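Local coordinates for protein glucosamine--fructose-6-phosphate aminotransferase [isomerizing] (PDB 3TBF) that probably converts fructose 6-phosphate into glucosamine 6-phosphate with nitrogen from glutamine, its isomerase part being built from two SIS domains, at residues 49-54 with 102-107; 130-135 with 145-150. All coordinates share one frame; numbering follows the deposited sequence.

Interaction 1. Residues 49-54 with 102-107; sequences ELFEKT and GSLFVS
L104, on the strand that begins at S103, carries most of this contact, reaching across to L50 and F51 on helix 47-52 and T54 in the loop that follows. The setting is the first SIS domain of the chain, an alpha/beta fold with a parallel five-stranded sheet in which 103-109 is the middle strand; the short helix packs against the start of that strand. From its CB outward, L104 illustrates how one leucine can serve several neighbours. L104 CB lies against both branches of T54, 3.7 Å from OG1 and 3.9 Å from CG2. CG, anti to the backbone N (chi1 179°), comes next to T54 OG1 again. There the side chain forks. L104 CD1 meets CD2 of L50 at 3.4 Å, closer than ordinary carbon contact, the two leucines crossing at about a right angle. L104 CD2 goes to the rim of the F51 ring, 4.1 Å from CE1 and near the ring plane, so this methyl touches an edge and not a face. Beyond the segments, F177 of helix 165-184 also packs on L104, while V180, I181 and L184 of the same helix meet F51, which makes the strand, helix 47-52 and helix 165-184 parts of one apolar cluster.

The polar atom facing L104 is already engaged: T54 OG1 donates to L50 O at 2.8 Å, tilted 26° from the carbonyl plane, which turns the hydroxyl back to the helix while OG1 still lies beside the leucine. G102, just before the strand, has a positive phi of 74°, which suits glycine; a CB there would come within 3.2 Å of K53 O. No hydrogen bond joins the two segments; their backbones meet instead where T54 CA lies 3.3 Å from G102 O in a CA-H...O contact.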
# COMPACT_ATOMS: atom_id res chain seq x y z
N GLU A 49 12.05 16.91 -24.86
CA GLU A 49 11.43 18.15 -24.45
C GLU A 49 10.51 17.86 -23.27
O GLU A 49 10.48 18.57 -22.28
CB GLU A 49 10.67 18.75 -25.64
CG GLU A 49 9.72 19.88 -25.30
CD GLU A 49 8.38 19.79 -26.09
OE1 GLU A 49 8.44 19.63 -27.34
OE2 GLU A 49 7.29 19.90 -25.45
N LEU A 50 9.80 16.75 -23.36
CA LEU A 50 8.86 16.34 -22.34
C LEU A 50 9.56 16.00 -21.01
O LEU A 50 9.05 16.27 -19.92
CB LEU A 50 8.16 15.12 -22.89
CG LEU A 50 6.78 14.77 -22.39
CD1 LEU A 50 5.75 15.14 -23.48
CD2 LEU A 50 6.76 13.28 -22.09
N PHE A 51 10.74 15.43 -21.09
CA PHE A 51 11.50 15.10 -19.91
C PHE A 51 12.17 16.34 -19.30
O PHE A 51 12.43 16.38 -18.09
CB PHE A 51 12.59 14.07 -20.23
CG PHE A 51 12.07 12.69 -20.60
CD1 PHE A 51 10.81 12.24 -20.23
CD2 PHE A 51 12.91 11.80 -21.29
CE1 PHE A 51 10.38 10.97 -20.55
CE2 PHE A 51 12.47 10.52 -21.61
CZ PHE A 51 11.21 10.10 -21.23
N GLU A 52 12.48 17.34 -20.12
CA GLU A 52 13.09 18.58 -19.63
C GLU A 52 12.06 19.33 -18.81
O GLU A 52 12.41 19.98 -17.86
CB GLU A 52 13.56 19.46 -20.77
CG GLU A 52 14.64 18.81 -21.61
CD GLU A 52 15.26 19.74 -22.68
OE1 GLU A 52 14.52 20.53 -23.34
OE2 GLU A 52 16.50 19.64 -22.87
N LYS A 53 10.80 19.22 -19.18
CA LYS A 53 9.70 19.85 -18.43
C LYS A 53 9.22 19.07 -17.19
O LYS A 53 8.47 19.60 -16.41
CB LYS A 53 8.48 19.99 -19.32
CG LYS A 53 8.64 20.82 -20.58
CD LYS A 53 7.36 20.66 -21.43
CE LYS A 53 7.37 21.53 -22.73
NZ LYS A 53 6.11 21.38 -23.54
N THR A 54 9.62 17.82 -17.04
CA THR A 54 9.11 16.96 -16.00
C THR A 54 9.73 17.31 -14.71
O THR A 54 10.95 17.43 -14.63
CB THR A 54 9.44 15.51 -16.29
OG1 THR A 54 8.71 15.10 -17.44
CG2 THR A 54 9.13 14.59 -15.09
N GLY A 102 4.25 20.37 -13.75
CA GLY A 102 5.36 19.64 -14.34
C GLY A 102 5.33 18.13 -14.13
O GLY A 102 6.36 17.46 -14.16
N SER A 103 4.12 17.61 -13.93
CA SER A 103 3.90 16.22 -13.67
C SER A 103 3.84 15.41 -14.95
O SER A 103 3.10 15.78 -15.86
CB SER A 103 2.60 16.02 -12.93
OG SER A 103 2.87 15.74 -11.59
N LEU A 104 4.58 14.31 -15.00
CA LEU A 104 4.53 13.40 -16.13
C LEU A 104 3.68 12.23 -15.72
O LEU A 104 3.88 11.67 -14.65
CB LEU A 104 5.94 12.91 -16.49
CG LEU A 104 6.07 11.93 -17.63
CD1 LEU A 104 5.70 12.65 -18.94
CD2 LEU A 104 7.45 11.29 -17.65
N PHE A 105 2.69 11.91 -16.53
CA PHE A 105 1.81 10.78 -16.31
C PHE A 105 2.44 9.54 -16.97
O PHE A 105 2.65 9.50 -18.17
CB PHE A 105 0.41 11.07 -16.88
CG PHE A 105 -0.59 9.99 -16.62
CD1 PHE A 105 -0.64 8.86 -17.43
CD2 PHE A 105 -1.44 10.07 -15.56
CE1 PHE A 105 -1.56 7.83 -17.18
CE2 PHE A 105 -2.39 9.05 -15.32
CZ PHE A 105 -2.42 7.93 -16.12
N VAL A 106 2.82 8.56 -16.17
CA VAL A 106 3.43 7.34 -16.65
C VAL A 106 2.48 6.21 -16.33
O VAL A 106 2.10 6.02 -15.17
CB VAL A 106 4.72 7.07 -15.94
CG1 VAL A 106 5.29 5.67 -16.34
CG2 VAL A 106 5.69 8.17 -16.22
N SER A 107 2.04 5.49 -17.36
CA SER A 107 1.28 4.28 -17.15
C SER A 107 2.11 3.03 -17.49
O SER A 107 3.09 3.06 -18.24
CB SER A 107 0.01 4.33 -17.97
OG SER A 107 0.28 4.41 -19.33

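Interaction 2. Residues 130-135 with 145-150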
# COMPACT_ATOMS: atom_id res chain seq x y z
N VAL A 130 2.21 17.60 -17.92
CA VAL A 130 2.99 18.07 -19.06
C VAL A 130 2.88 17.10 -20.24
O VAL A 130 3.10 17.46 -21.39
CB VAL A 130 4.48 18.30 -18.69
CG1 VAL A 130 4.60 19.34 -17.60
CG2 VAL A 130 5.15 17.01 -18.23
N GLY A 131 2.57 15.85 -19.93
CA GLY A 131 2.44 14.82 -20.96
C GLY A 131 2.31 13.41 -20.39
O GLY A 131 2.20 13.24 -19.18
N SER A 132 2.33 12.42 -21.26
CA SER A 132 2.17 11.02 -20.86
C SER A 132 3.19 10.09 -21.53
O SER A 132 3.66 10.34 -22.65
CB SER A 132 0.76 10.53 -21.18
OG SER A 132 0.45 10.79 -22.54
N MSE A 133 3.51 9.02 -20.82
CA MSE A 133 4.40 8.00 -21.33
C MSE A 133 3.84 6.66 -20.94
O MSE A 133 3.44 6.48 -19.83
CB MSE A 133 5.80 8.13 -20.74
CG MSE A 133 6.72 6.98 -21.17
SE MSE A 133 8.54 7.22 -20.56
CE MSE A 133 8.36 6.54 -18.69
N CYS A 134 3.85 5.72 -21.85
CA CYS A 134 3.43 4.38 -21.56
C CYS A 134 4.60 3.43 -21.54
O CYS A 134 5.40 3.43 -22.46
CB CYS A 134 2.48 3.87 -22.64
SG CYS A 134 1.91 2.21 -22.12
N ILE A 135 4.68 2.61 -20.51
CA ILE A 135 5.58 1.45 -20.55
C ILE A 135 4.75 0.24 -20.92
O ILE A 135 4.02 -0.29 -20.08
CB ILE A 135 6.24 1.20 -19.22
CG1 ILE A 135 6.92 2.47 -18.77
CG2 ILE A 135 7.17 -0.02 -19.25
CD1 ILE A 135 8.21 2.29 -18.43
N ARG A 145 -1.14 4.28 -28.33
CA ARG A 145 -1.66 5.31 -29.25
C ARG A 145 -2.01 6.61 -28.53
O ARG A 145 -1.76 7.70 -29.01
CB ARG A 145 -2.88 4.79 -30.02
CG ARG A 145 -2.54 3.59 -30.93
CD ARG A 145 -3.74 3.20 -31.82
NE ARG A 145 -4.93 2.93 -31.03
CZ ARG A 145 -5.38 1.74 -30.68
NH1 ARG A 145 -4.75 0.64 -31.03
NH2 ARG A 145 -6.50 1.66 -29.97
N GLU A 146 -2.55 6.49 -27.34
CA GLU A 146 -3.05 7.66 -26.68
C GLU A 146 -2.02 8.35 -25.83
O GLU A 146 -2.30 9.44 -25.36
CB GLU A 146 -4.27 7.33 -25.92
CG GLU A 146 -5.38 6.89 -26.84
CD GLU A 146 -6.63 6.50 -26.08
OE1 GLU A 146 -6.99 7.24 -25.13
OE2 GLU A 146 -7.26 5.47 -26.44
N SER A 147 -0.83 7.77 -25.66
CA SER A 147 0.21 8.43 -24.89
C SER A 147 1.10 9.28 -25.80
O SER A 147 1.19 9.04 -26.98
CB SER A 147 1.06 7.39 -24.14
OG SER A 147 0.25 6.65 -23.26
N ASP A 148 1.80 10.26 -25.23
CA ASP A 148 2.76 11.02 -26.01
C ASP A 148 3.95 10.20 -26.42
O ASP A 148 4.47 10.36 -27.50
CB ASP A 148 3.27 12.21 -25.23
CG ASP A 148 2.18 13.19 -24.89
OD1 ASP A 148 1.20 13.25 -25.66
OD2 ASP A 148 2.32 13.89 -23.89
N ILE A 149 4.42 9.33 -25.53
CA ILE A 149 5.57 8.50 -25.83
C ILE A 149 5.41 7.11 -25.23
O ILE A 149 4.75 6.93 -24.21
CB ILE A 149 6.86 9.20 -25.37
CG1 ILE A 149 6.87 9.52 -23.88
CG2 ILE A 149 7.03 10.54 -26.07
CD1 ILE A 149 8.22 10.13 -23.47
N ALA A 150 6.02 6.14 -25.86
CA ALA A 150 5.89 4.77 -25.46
C ALA A 150 7.29 4.16 -25.39
O ALA A 150 8.01 4.18 -26.35
CB ALA A 150 5.06 4.03 -26.45
O HOH W 1 0.60 7.01 -20.37
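S132 and D148 exchange hydrogen bonds in both directions, each side chain serving the other residue's backbone. The amide of S132 donates to D148 OD2 at 3.0 Å, approaching from well above the carboxylate plane, 54° out of it. In return D148 N donates to S132 OG at 3.1 Å; chi1 of S132 (52°) sets OG between its own N and carbonyl carbon, from where it reaches the D148 amide and also lies against S147 CA. The carboxylate has a second close neighbour: G131 CA is 3.1 Å from D148 OD2, where a CB would clash.

Backbone bonding starts at S132 O, which accepts from I149 N; C134 N then donates to I149 O at 2.8 Å, in the carbonyl plane. This ladder pairs M133 with I149 and C134 with A150 in parallel, as in a beta-alpha-beta unit: strand 129-136 leads through helix 142-146 to strand 149-152, which is the outermost on its side of the SIS-domain sheet within the chain. CA-H...O contacts follow the same ladder, from M133 CA to I149 O and from A150 CA to C134 O.

Apolar contact lies on the face that carries M133 and I149. CB of the selenomethionine M133 is 3.6 Å from I149 CG1, and the extended chain (chi2 175°) carries M133 SE to within 4.1 Å of I149 CD1. A47, L50 and F51 of helix 47-52 cover I149 on that face.

Water forms the remaining link. One molecule donates to S147 OG at 2.9 Å and, weakly, to M133 O. That hydroxyl is also hydrogen-bonded to L143 O in helix 142-146, and S147 OG lies 3.6 Å from C134 CB.

Interactions 1 and 2 lie in series along the chain, the first closing before the second opens, with their centres about 9 Å apart inside the same SIS domain. They share the parallel sheet, where strands 103-109 and 129-136 are neighbours: F105 O with M133 N, and S107 O with I135 N, are probable hydrogen bonds between them. Interaction 1 sets helix 47-52 against the central strand, and interaction 2 adds strand 149-152, outermost on that side within the chain, to its neighbour. L50 and F51 of interaction 1 also pack on I149, so helix 47-52 touches both contacts. Together they span three adjoining strands of the sheet, with helix 47-52 over the face that carries M133 and I149.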